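Local coordinates for pyridoxal kinase (Lactobacillus plantarum, PDB 3H74), which probably catalyses the ATP-dependent phosphorylation of pyridoxal to pyridoxal 5'-phosphate, as a vitamin B6 kinase of the ribokinase superfamily, at residues T5-E10 against A35-S40; L27-Y32 against A269-N274; A87-I92 against A126-L131; R204-H209 against A245-I250. All blocks are in the same frame, centred on the assembly; numbering follows the deposited sequence.

Contact 1. Residues T5-E10 against A35-S40; sequences TMLVAE and AALPTS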
loop_
_atom_site.group_PDB
_atom_site.type_symbol
_atom_site.label_atom_id
_atom_site.label_comp_id
_atom_site.label_asym_id
_atom_site.label_seq_id
_atom_site.Cartn_x
_atom_site.Cartn_y
_atom_site.Cartn_z
ATOM N N THR A 5 -14.417 4.891 9.821
ATOM C CA THR A 5 -13.107 5.047 10.411
ATOM C C THR A 5 -12.149 4.056 9.768
ATOM O O THR A 5 -12.405 2.845 9.741
ATOM C CB THR A 5 -13.185 4.810 11.930
ATOM O OG1 THR A 5 -13.984 5.837 12.527
ATOM C CG2 THR A 5 -11.810 4.823 12.563
HETATM N N MSE A 6 -11.040 4.572 9.256
HETATM C CA MSE A 6 -10.008 3.703 8.712
HETATM C C MSE A 6 -8.688 3.888 9.428
HETATM O O MSE A 6 -8.178 5.008 9.548
HETATM C CB MSE A 6 -9.802 3.908 7.217
HETATM C CG MSE A 6 -8.754 2.947 6.636
HETATM SE SE MSE A 6 -8.379 3.258 4.786
HETATM C CE MSE A 6 -10.038 2.553 4.029
ATOM N N LEU A 7 -8.147 2.771 9.883
ATOM C CA LEU A 7 -6.809 2.732 10.430
ATOM C C LEU A 7 -5.824 2.690 9.270
ATOM O O LEU A 7 -5.963 1.872 8.358
ATOM C CB LEU A 7 -6.643 1.468 11.276
ATOM C CG LEU A 7 -5.235 1.115 11.761
ATOM C CD1 LEU A 7 -4.654 2.215 12.663
ATOM C CD2 LEU A 7 -5.240 -0.227 12.474
ATOM N N VAL A 8 -4.833 3.571 9.306
ATOM C CA VAL A 8 -3.730 3.523 8.343
ATOM C C VAL A 8 -2.446 3.413 9.137
ATOM O O VAL A 8 -2.101 4.352 9.871
ATOM C CB VAL A 8 -3.677 4.767 7.417
ATOM C CG1 VAL A 8 -2.559 4.615 6.397
ATOM C CG2 VAL A 8 -5.013 4.964 6.729
ATOM N N ALA A 9 -1.757 2.279 9.010
ATOM C CA ALA A 9 -0.509 2.061 9.731
ATOM C C ALA A 9 0.619 1.925 8.724
ATOM O O ALA A 9 0.660 0.955 7.958
ATOM C CB ALA A 9 -0.599 0.827 10.611
ATOM N N GLU A 10 1.502 2.924 8.706
ATOM C CA GLU A 10 2.680 2.924 7.845
ATOM C C GLU A 10 3.635 3.984 8.350
ATOM O O GLU A 10 3.358 4.649 9.340
ATOM C CB GLU A 10 2.308 3.121 6.365
ATOM C CG GLU A 10 1.599 4.427 6.057
ATOM C CD GLU A 10 0.820 4.361 4.764
ATOM O OE1 GLU A 10 0.283 3.288 4.423
ATOM O OE2 GLU A 10 0.698 5.393 4.101
ATOM N N ALA A 35 -7.384 7.030 11.445
ATOM C CA ALA A 35 -6.503 6.779 12.578
ATOM C C ALA A 35 -5.116 6.616 11.954
ATOM O O ALA A 35 -4.826 5.602 11.312
ATOM C CB ALA A 35 -6.933 5.533 13.340
ATOM N N ALA A 36 -4.291 7.647 12.103
ATOM C CA ALA A 36 -3.011 7.731 11.400
ATOM C C ALA A 36 -1.897 7.244 12.317
ATOM O O ALA A 36 -1.420 7.990 13.175
ATOM C CB ALA A 36 -2.756 9.171 10.944
ATOM N N LEU A 37 -1.500 5.991 12.133
ATOM C CA LEU A 37 -0.573 5.335 13.045
ATOM C C LEU A 37 0.814 5.131 12.431
ATOM O O LEU A 37 1.005 4.235 11.605
ATOM C CB LEU A 37 -1.144 3.985 13.470
ATOM C CG LEU A 37 -0.282 3.193 14.452
ATOM C CD1 LEU A 37 -0.123 3.953 15.751
ATOM C CD2 LEU A 37 -0.861 1.809 14.712
ATOM N N PRO A 38 1.803 5.945 12.837
ATOM C CA PRO A 38 3.157 5.692 12.348
ATOM C C PRO A 38 3.709 4.356 12.840
ATOM O O PRO A 38 3.625 4.052 14.031
ATOM C CB PRO A 38 3.972 6.855 12.945
ATOM C CG PRO A 38 2.944 7.939 13.220
ATOM C CD PRO A 38 1.743 7.152 13.681
ATOM N N THR A 39 4.279 3.581 11.924
ATOM C CA THR A 39 5.001 2.364 12.283
ATOM C C THR A 39 6.479 2.679 12.515
ATOM O O THR A 39 7.198 1.891 13.134
ATOM C CB THR A 39 4.866 1.310 11.182
ATOM O OG1 THR A 39 5.222 1.925 9.946
ATOM C CG2 THR A 39 3.440 0.792 11.077
ATOM N N SER A 40 6.902 3.833 11.997
ATOM C CA SER A 40 8.260 4.358 12.090
ATOM C C SER A 40 8.095 5.865 11.911
ATOM O O SER A 40 7.194 6.297 11.185
ATOM C CB SER A 40 9.138 3.788 10.969
ATOM O OG SER A 40 10.475 4.272 11.049
#

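Contact 2. Residues L27-Y32 against A269-N274; sequences LTAMQY and AILALN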
loop_
_atom_site.group_PDB
_atom_site.type_symbol
_atom_site.label_atom_id
_atom_site.label_comp_id
_atom_site.label_asym_id
_atom_site.label_seq_id
_atom_site.Cartn_x
_atom_site.Cartn_y
_atom_site.Cartn_z
ATOM N N LEU A 27 -7.206 10.097 2.189
ATOM C CA LEU A 27 -8.301 9.392 2.832
ATOM C C LEU A 27 -9.236 10.339 3.582
ATOM O O LEU A 27 -10.439 10.111 3.636
ATOM C CB LEU A 27 -7.767 8.257 3.705
ATOM C CG LEU A 27 -7.221 7.094 2.856
ATOM C CD1 LEU A 27 -6.270 6.233 3.673
ATOM C CD2 LEU A 27 -8.342 6.255 2.250
ATOM N N THR A 28 -8.696 11.419 4.123
ATOM C CA THR A 28 -9.545 12.464 4.697
ATOM C C THR A 28 -10.462 13.038 3.612
ATOM O O THR A 28 -11.670 13.176 3.826
ATOM C CB THR A 28 -8.697 13.563 5.350
ATOM O OG1 THR A 28 -7.934 12.990 6.414
ATOM C CG2 THR A 28 -9.568 14.676 5.927
ATOM N N ALA A 29 -9.910 13.335 2.438
ATOM C CA ALA A 29 -10.723 13.872 1.348
ATOM C C ALA A 29 -11.802 12.885 0.928
ATOM O O ALA A 29 -12.885 13.284 0.506
ATOM C CB ALA A 29 -9.847 14.248 0.164
HETATM N N MSE A 30 -11.534 11.599 1.072
HETATM C CA MSE A 30 -12.490 10.536 0.749
HETATM C C MSE A 30 -13.446 10.247 1.908
HETATM O O MSE A 30 -14.097 9.245 1.882
HETATM C CB MSE A 30 -11.730 9.247 0.330
HETATM C CG MSE A 30 -10.840 9.451 -0.971
HETATM SE SE MSE A 30 -9.845 7.866 -1.671
HETATM C CE MSE A 30 -11.713 7.155 -1.451
ATOM N N GLN A 31 -13.480 11.106 2.901
ATOM C CA GLN A 31 -14.528 11.095 3.928
ATOM C C GLN A 31 -14.287 9.971 4.989
ATOM O O GLN A 31 -15.182 9.499 5.597
ATOM C CB GLN A 31 -15.932 11.021 3.286
ATOM C CG GLN A 31 -16.131 11.922 2.029
ATOM C CD GLN A 31 -17.534 11.718 1.427
ATOM O OE1 GLN A 31 -18.344 11.954 2.070
ATOM N NE2 GLN A 31 -17.695 10.982 0.362
ATOM N N TYR A 32 -13.064 9.662 5.273
ATOM C CA TYR A 32 -12.703 8.813 6.378
ATOM C C TYR A 32 -12.248 9.587 7.599
ATOM O O TYR A 32 -11.583 10.551 7.471
ATOM C CB TYR A 32 -11.567 7.826 5.955
ATOM C CG TYR A 32 -12.016 6.805 4.928
ATOM C CD1 TYR A 32 -12.589 5.611 5.323
ATOM C CD2 TYR A 32 -11.901 7.062 3.588
ATOM C CE1 TYR A 32 -13.023 4.708 4.401
ATOM C CE2 TYR A 32 -12.336 6.163 2.668
ATOM C CZ TYR A 32 -12.897 4.972 3.093
ATOM O OH TYR A 32 -13.341 4.028 2.236
ATOM N N ALA A 269 -10.194 15.298 -7.991
ATOM C CA ALA A 269 -10.957 14.170 -8.528
ATOM C C ALA A 269 -11.758 13.472 -7.442
ATOM O O ALA A 269 -12.899 13.069 -7.673
ATOM C CB ALA A 269 -10.048 13.183 -9.243
ATOM N N ILE A 270 -11.172 13.352 -6.255
ATOM C CA ILE A 270 -11.859 12.766 -5.112
ATOM C C ILE A 270 -13.096 13.592 -4.739
ATOM O O ILE A 270 -14.188 13.045 -4.545
ATOM C CB ILE A 270 -10.904 12.637 -3.911
ATOM C CG1 ILE A 270 -9.911 11.491 -4.157
ATOM C CG2 ILE A 270 -11.704 12.425 -2.625
ATOM C CD1 ILE A 270 -8.677 11.533 -3.285
ATOM N N LEU A 271 -12.934 14.906 -4.656
ATOM C CA LEU A 271 -14.065 15.764 -4.328
ATOM C C LEU A 271 -15.137 15.738 -5.425
ATOM O O LEU A 271 -16.337 15.762 -5.125
ATOM C CB LEU A 271 -13.588 17.183 -4.018
ATOM C CG LEU A 271 -13.286 17.435 -2.534
ATOM C CD1 LEU A 271 -12.103 16.643 -2.032
ATOM C CD2 LEU A 271 -13.052 18.888 -2.250
ATOM N N ALA A 272 -14.719 15.655 -6.687
ATOM C CA ALA A 272 -15.670 15.542 -7.797
ATOM C C ALA A 272 -16.469 14.245 -7.707
ATOM O O ALA A 272 -17.679 14.242 -7.941
ATOM C CB ALA A 272 -14.964 15.652 -9.136
ATOM N N LEU A 273 -15.837 13.161 -7.309
ATOM C CA LEU A 273 -16.514 11.885 -7.128
ATOM C C LEU A 273 -17.491 11.986 -5.968
ATOM O O LEU A 273 -18.567 11.511 -6.044
ATOM C CB LEU A 273 -15.512 10.756 -6.869
ATOM C CG LEU A 273 -16.096 9.337 -6.790
ATOM C CD1 LEU A 273 -16.776 8.923 -8.143
ATOM C CD2 LEU A 273 -14.997 8.403 -6.373
ATOM N N ASN A 274 -17.093 12.618 -4.895
ATOM C CA ASN A 274 -17.946 12.865 -3.741
ATOM C C ASN A 274 -19.190 13.663 -4.170
ATOM O O ASN A 274 -20.268 13.369 -3.752
ATOM C CB ASN A 274 -17.200 13.674 -2.674
ATOM C CG ASN A 274 -16.085 12.881 -1.977
ATOM O OD1 ASN A 274 -15.926 11.751 -2.169
ATOM N ND2 ASN A 274 -15.306 13.580 -1.195
HETATM O O HOH W 1 -15.160 9.269 -1.355
#

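Contact 3. Residues A87-I92 against A126-L131; sequences ALCQQI and AAMRQL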
loop_
_atom_site.group_PDB
_atom_site.type_symbol
_atom_site.label_atom_id
_atom_site.label_comp_id
_atom_site.label_asym_id
_atom_site.label_seq_id
_atom_site.Cartn_x
_atom_site.Cartn_y
_atom_site.Cartn_z
ATOM N N ALA A 87 8.675 -7.988 14.742
ATOM C CA ALA A 87 7.888 -7.763 15.951
ATOM C C ALA A 87 6.648 -6.914 15.689
ATOM O O ALA A 87 5.561 -7.241 16.165
ATOM C CB ALA A 87 8.743 -7.129 17.035
ATOM N N LEU A 88 6.805 -5.822 14.941
ATOM C CA LEU A 88 5.656 -4.970 14.640
ATOM C C LEU A 88 4.642 -5.640 13.711
ATOM O O LEU A 88 3.440 -5.471 13.901
ATOM C CB LEU A 88 6.076 -3.594 14.115
ATOM C CG LEU A 88 6.670 -2.643 15.161
ATOM C CD1 LEU A 88 6.917 -1.267 14.557
ATOM C CD2 LEU A 88 5.780 -2.550 16.408
ATOM N N CYS A 89 5.107 -6.421 12.736
ATOM C CA CYS A 89 4.195 -7.208 11.910
ATOM C C CYS A 89 3.323 -8.114 12.773
ATOM O O CYS A 89 2.118 -8.205 12.577
ATOM C CB CYS A 89 4.964 -8.061 10.908
ATOM S SG CYS A 89 5.543 -7.171 9.458
ATOM N N GLN A 90 3.954 -8.777 13.739
ATOM C CA GLN A 90 3.245 -9.685 14.641
ATOM C C GLN A 90 2.229 -8.956 15.512
ATOM O O GLN A 90 1.099 -9.405 15.662
ATOM C CB GLN A 90 4.240 -10.462 15.504
ATOM C CG GLN A 90 5.116 -11.408 14.701
ATOM C CD GLN A 90 6.270 -11.988 15.503
ATOM O OE1 GLN A 90 6.629 -11.478 16.562
ATOM N NE2 GLN A 90 6.865 -13.055 14.986
ATOM N N GLN A 91 2.637 -7.814 16.058
ATOM C CA GLN A 91 1.748 -6.991 16.878
ATOM C C GLN A 91 0.528 -6.530 16.093
ATOM O O GLN A 91 -0.603 -6.618 16.566
ATOM C CB GLN A 91 2.499 -5.775 17.406
ATOM C CG GLN A 91 3.529 -6.104 18.485
ATOM C CD GLN A 91 2.925 -6.210 19.888
ATOM O OE1 GLN A 91 1.800 -5.762 20.138
ATOM N NE2 GLN A 91 3.677 -6.796 20.807
ATOM N N ILE A 92 0.768 -6.031 14.881
ATOM C CA ILE A 92 -0.323 -5.589 14.009
ATOM C C ILE A 92 -1.264 -6.748 13.660
ATOM O O ILE A 92 -2.482 -6.604 13.725
ATOM C CB ILE A 92 0.210 -4.883 12.735
ATOM C CG1 ILE A 92 0.917 -3.581 13.117
ATOM C CG2 ILE A 92 -0.922 -4.635 11.718
ATOM C CD1 ILE A 92 1.755 -2.979 11.999
ATOM N N ALA A 126 8.555 -14.021 6.036
ATOM C CA ALA A 126 7.689 -14.936 6.767
ATOM C C ALA A 126 6.680 -14.175 7.637
ATOM O O ALA A 126 5.503 -14.538 7.696
ATOM C CB ALA A 126 8.516 -15.900 7.604
ATOM N N ALA A 127 7.139 -13.112 8.297
ATOM C CA ALA A 127 6.236 -12.274 9.080
ATOM C C ALA A 127 5.156 -11.631 8.195
ATOM O O ALA A 127 3.992 -11.539 8.587
ATOM C CB ALA A 127 7.016 -11.216 9.833
HETATM N N MSE A 128 5.547 -11.217 6.992
HETATM C CA MSE A 128 4.610 -10.616 6.050
HETATM C C MSE A 128 3.554 -11.630 5.598
HETATM O O MSE A 128 2.378 -11.294 5.461
HETATM C CB MSE A 128 5.357 -10.059 4.846
HETATM C CG MSE A 128 4.465 -9.238 3.930
HETATM SE SE MSE A 128 3.547 -7.756 4.816
HETATM C CE MSE A 128 5.085 -6.920 5.651
ATOM N N ARG A 129 3.969 -12.884 5.392
ATOM C CA ARG A 129 3.021 -13.923 4.999
ATOM C C ARG A 129 1.957 -14.126 6.094
ATOM O O ARG A 129 0.877 -14.344 5.789
ATOM C CB ARG A 129 3.751 -15.267 4.720
ATOM C CG ARG A 129 4.610 -15.303 3.437
ATOM C CD ARG A 129 5.190 -16.694 3.207
ATOM N NE ARG A 129 6.119 -16.703 2.117
ATOM C CZ ARG A 129 7.374 -17.026 2.216
ATOM N NH1 ARG A 129 7.882 -17.417 3.352
ATOM N NH2 ARG A 129 8.118 -17.005 1.174
ATOM N N GLN A 130 2.330 -13.979 7.334
ATOM C CA GLN A 130 1.338 -14.035 8.419
ATOM C C GLN A 130 0.380 -12.824 8.420
ATOM O O GLN A 130 -0.761 -12.961 8.556
ATOM C CB GLN A 130 2.021 -14.122 9.789
ATOM C CG GLN A 130 3.292 -13.340 9.776
ATOM C CD GLN A 130 3.777 -12.698 11.120
ATOM O OE1 GLN A 130 4.441 -13.428 11.931
ATOM N NE2 GLN A 130 3.484 -11.363 11.325
ATOM N N LEU A 131 0.954 -11.652 8.236
ATOM C CA LEU A 131 0.181 -10.411 8.243
ATOM C C LEU A 131 -0.847 -10.355 7.099
ATOM O O LEU A 131 -1.876 -9.865 7.301
ATOM C CB LEU A 131 1.140 -9.200 8.171
ATOM C CG LEU A 131 0.501 -7.814 8.066
ATOM C CD1 LEU A 131 -0.415 -7.564 9.276
ATOM C CD2 LEU A 131 1.620 -6.778 8.027
#

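Contact 4. Residues R204-H209 against A245-I250; sequences RRLPGH and AVAETI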
loop_
_atom_site.group_PDB
_atom_site.type_symbol
_atom_site.label_atom_id
_atom_site.label_comp_id
_atom_site.label_asym_id
_atom_site.label_seq_id
_atom_site.Cartn_x
_atom_site.Cartn_y
_atom_site.Cartn_z
ATOM N N ARG A 204 -1.276 4.369 -19.580
ATOM C CA ARG A 204 -0.062 4.557 -20.361
ATOM C C ARG A 204 1.083 5.040 -19.471
ATOM O O ARG A 204 0.955 6.050 -18.782
ATOM C CB ARG A 204 -0.345 5.531 -21.500
ATOM C CG ARG A 204 0.760 5.627 -22.544
ATOM C CD ARG A 204 0.293 6.386 -23.797
ATOM N NE ARG A 204 -0.821 5.704 -24.458
ATOM C CZ ARG A 204 -0.728 5.007 -25.591
ATOM N NH1 ARG A 204 0.425 4.922 -26.245
ATOM N NH2 ARG A 204 -1.805 4.420 -26.088
ATOM N N ARG A 205 2.191 4.310 -19.493
ATOM C CA ARG A 205 3.319 4.567 -18.618
ATOM C C ARG A 205 3.983 5.896 -18.976
ATOM O O ARG A 205 4.238 6.190 -20.155
ATOM C CB ARG A 205 4.294 3.395 -18.735
ATOM C CG ARG A 205 5.414 3.342 -17.723
ATOM C CD ARG A 205 6.130 1.988 -17.840
ATOM N NE ARG A 205 6.693 1.747 -19.179
ATOM C CZ ARG A 205 6.172 0.948 -20.118
ATOM N NH1 ARG A 205 5.048 0.265 -19.907
ATOM N NH2 ARG A 205 6.788 0.823 -21.288
ATOM N N LEU A 206 4.259 6.691 -17.947
ATOM C CA LEU A 206 4.890 7.998 -18.099
ATOM C C LEU A 206 6.373 7.888 -17.757
ATOM O O LEU A 206 6.750 7.041 -16.951
ATOM C CB LEU A 206 4.196 9.035 -17.203
ATOM C CG LEU A 206 2.668 9.126 -17.375
ATOM C CD1 LEU A 206 2.057 10.120 -16.394
ATOM C CD2 LEU A 206 2.283 9.484 -18.817
ATOM N N PRO A 207 7.220 8.727 -18.372
ATOM C CA PRO A 207 8.665 8.628 -18.136
ATOM C C PRO A 207 9.056 9.055 -16.731
ATOM O O PRO A 207 8.430 9.939 -16.152
ATOM C CB PRO A 207 9.255 9.605 -19.156
ATOM C CG PRO A 207 8.159 10.599 -19.389
ATOM C CD PRO A 207 6.892 9.804 -19.328
ATOM N N GLY A 208 10.103 8.426 -16.204
ATOM C CA GLY A 208 10.664 8.798 -14.915
ATOM C C GLY A 208 10.218 7.874 -13.807
ATOM O O GLY A 208 9.421 6.963 -14.016
ATOM N N HIS A 209 10.747 8.123 -12.616
ATOM C CA HIS A 209 10.307 7.412 -11.422
ATOM C C HIS A 209 10.043 8.419 -10.314
ATOM O O HIS A 209 10.762 9.416 -10.178
ATOM C CB HIS A 209 11.317 6.339 -11.007
ATOM C CG HIS A 209 12.673 6.891 -10.697
ATOM N ND1 HIS A 209 13.547 7.310 -11.679
ATOM C CD2 HIS A 209 13.289 7.129 -9.516
ATOM C CE1 HIS A 209 14.652 7.764 -11.114
ATOM N NE2 HIS A 209 14.522 7.667 -9.802
ATOM N N ALA A 245 -1.841 11.781 -11.139
ATOM C CA ALA A 245 -0.996 12.376 -10.105
ATOM C C ALA A 245 0.454 12.472 -10.583
ATOM O O ALA A 245 1.148 13.464 -10.340
ATOM C CB ALA A 245 -1.090 11.555 -8.818
ATOM N N VAL A 246 0.926 11.422 -11.254
ATOM C CA VAL A 246 2.269 11.460 -11.830
ATOM C C VAL A 246 2.377 12.547 -12.909
ATOM O O VAL A 246 3.348 13.302 -12.925
ATOM C CB VAL A 246 2.726 10.083 -12.369
ATOM C CG1 VAL A 246 4.026 10.212 -13.157
ATOM C CG2 VAL A 246 2.881 9.093 -11.211
ATOM N N ALA A 247 1.356 12.652 -13.763
ATOM C CA ALA A 247 1.339 13.698 -14.790
ATOM C C ALA A 247 1.445 15.078 -14.144
ATOM O O ALA A 247 2.170 15.959 -14.623
ATOM C CB ALA A 247 0.100 13.597 -15.640
ATOM N N GLU A 248 0.731 15.284 -13.042
ATOM C CA GLU A 248 0.801 16.575 -12.372
ATOM C C GLU A 248 2.189 16.843 -11.802
ATOM O O GLU A 248 2.699 17.967 -11.840
ATOM C CB GLU A 248 -0.263 16.719 -11.273
ATOM C CG GLU A 248 -0.258 18.132 -10.693
ATOM C CD GLU A 248 -1.189 18.343 -9.523
ATOM O OE1 GLU A 248 -1.799 17.378 -9.022
ATOM O OE2 GLU A 248 -1.308 19.518 -9.114
ATOM N N THR A 249 2.802 15.786 -11.281
ATOM C CA THR A 249 4.146 15.882 -10.715
ATOM C C THR A 249 5.127 16.344 -11.794
ATOM O O THR A 249 5.921 17.257 -11.572
ATOM C CB THR A 249 4.593 14.526 -10.135
ATOM O OG1 THR A 249 3.604 14.055 -9.207
ATOM C CG2 THR A 249 5.944 14.631 -9.432
ATOM N N ILE A 250 5.043 15.716 -12.965
ATOM C CA ILE A 250 5.882 16.106 -14.105
ATOM C C ILE A 250 5.620 17.572 -14.485
ATOM O O ILE A 250 6.551 18.359 -14.694
ATOM C CB ILE A 250 5.632 15.171 -15.299
ATOM C CG1 ILE A 250 6.069 13.749 -14.943
ATOM C CG2 ILE A 250 6.374 15.660 -16.554
ATOM C CD1 ILE A 250 5.654 12.684 -15.939
#

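Contact 1. Residues T5-E10 against A35-S40
L7, V8, A9 and E10 pair in parallel register with A35, A36, L37 and P38, the two short strand axes approaching to 4.9 Å at an angle of 15°. The bonds run in the parallel ladder pattern: A35 N gives to M6 O, V8 N to A35 O (2.9 Å, N-H...O 179°), L37 N to V8 O, and E10 N to L37 O at a longer 3.2 Å. At the far end T39 N binds E10 O at 2.9 Å, lying well above that carbonyl's plane where the second strand turns a corner. Strand 4-13, helix 19-29 and strand 32-42 form a beta-alpha-beta unit of the ribokinase-type alpha/beta fold, the helix covering the face that carries V8, E10 and A36. On the face of L7, A35, A9 and L37, small alanines sit beside bulky leucines that meet helix 61-70. L7 has its CG anti to the backbone N (chi1 170°); chi2 then turns CD1 to the second strand, 4.1 Å from A35 CB and 4.0 Å from L37 CB, the leucines meeting at a slant. T39 divides its branches: CG2 rests 4.1 Å from A9 CB, while OG1 is hydrogen-bonded to Y82 O.

Contact 2. Residues L27-Y32 against A269-N274
I270 and M30 make the tight part of this contact: CG2 of I270 lies 3.5 Å from CG of M30, a selenomethionine whose side chain crosses the isoleucine at about a right angle. With CG2 anti to its own backbone N, I270 also brings this methyl to 3.8 Å from A29 CB. An alanine suits that place, since its lone methyl lets the helix end come close to the branched side chain. L271 CD1 adds a peripheral touch on A29 CB at 4.0 Å. The other side is polar and looser. There N274 ND2 donates to A29 O at 3.0 Å, the acceptor only 2° out of the amide plane, satisfying a carbonyl near the helix end. N274 OD1 accepts a hydrogen bond from a water at 2.7 Å, and that water gives a weak bond to M30 O, which R227 NE binds as well. Q31 reaches tip to tip toward N274, but its NE2 bond to OD1 is weak, at 3.2 Å. Q31, with positive phi (78°), is the C-prime residue of a Schellman motif (Y32 N to L27 O), which ends helix 19-29 before strand 32-42 of the beta-alpha-beta unit; helix 264-274 packs against that end.

Contact 3. Residues A87-I92 against A126-L131
C89 fits as a knob into a hole lined by A127, M128, L131 and, less surely, Q130. Its SG, held anti to the carbonyl carbon (chi1 -79°), touches the terminal CE methyl of the selenomethionine M128 at 3.8 Å and, more loosely, L131 CD2 at 4.2 Å. The CB of M128 points away from helix 86-98, but bends at chi2, which places SE, and at chi3, which places CE, return the methyl to C89 SG. Nearer the backbone, C89 CB meets A127 CB at 3.9 Å. Two small residues facing each other here let the helices come close: the axes of the two segments approach to 9.1 Å and run 12° from parallel. One turn on from C89, I92 CG2 packs on L131 CD1 at 3.8 Å, extending the apolar strip with branched side chains. Q90 and Q130 lie toward solvent, the Q130 side chain being doubtful because its CG is modelled too close to A127 O. In chain order strand 103-106 of the central sheet runs between helix 86-98 and helix 122-131, which thus lie side by side as neighbours in the alpha/beta layering. Helix 61-70 also packs on helix 86-98, L61 touching L88 and I92, and F65 touching I92, while V83 touches C89 and P108 touches M128 from the loops that follow strands 77-80 and 103-106.

Contact 4. Residues R204-H209 against A245-I250
A245 O, in the helix turn whose V246 and I250 meet L206, is gripped twice: T249 OG1 donates to it at 2.8 Å and T249 N at 3.0 Å, from opposite faces of the carbonyl plane. Threonine suits this buried site because its hydroxyl can turn back on the helix's own backbone, and the same OG1 accepts from A262 N, tying the helix to a following loop. The contact with residues 204-209 rests on van der Waals packing, mostly of apolar side chains. L206 supplies most of it. Its CG is anti to the carbonyl carbon (chi1 -53°), and an extended chi2 (177°) carries CD1 on to the helix, 3.8 Å from V246 CG1, 3.7 Å from A247 N and 4.1 Å from A247 CB; the L206 and V246 side chains slip past one another in opposite directions. I250 reaches back from the next turn: its CD1 is 4.1 Å from L206 CB and 3.9 Å from P207 O, a carbonyl hydrogen-bonded by Y210 OH. A small residue at A247 lets the leucine methyl approach the helix backbone. G208 adopts a positive phi (101°), where any CB would press on the preceding carbonyl O, so glycine fits this point of the loop. The backbone is held further by N243 ND2 on R204 O, and L206 N is hydrogen-bonded to a glycerol, probably from the crystallisation liquor. This surface loop leads from strand 198-204 to helix 213-226, whose start carries the sequence GTGD, a motif that in ribokinase-superfamily kinases forms the anion hole for phosphoryl transfer.

Overall arrangement
Contact 1 lies in the central sheet and touches two of the others. V8 CG2 packs on L27 CD1 at 3.5 Å, joining it to contact 2 through helix 19-29, and T39 CG2 lies 4.2 Å from I92 CD1, joining it to contact 3. Contacts 2 and 3 sit on opposite sides of the chain's centre, their own centres about 30 Å apart. Contact 4 touches none of the rest: its nearest atoms are about 9 Å from contact 2, helix 231-251 being followed in the chain, after a loop, by helix 264-274, and its centre is about 33 Å from that of contact 3. Of the four, contact 4 leads along the chain into the GTGD segment, probably part of the active site.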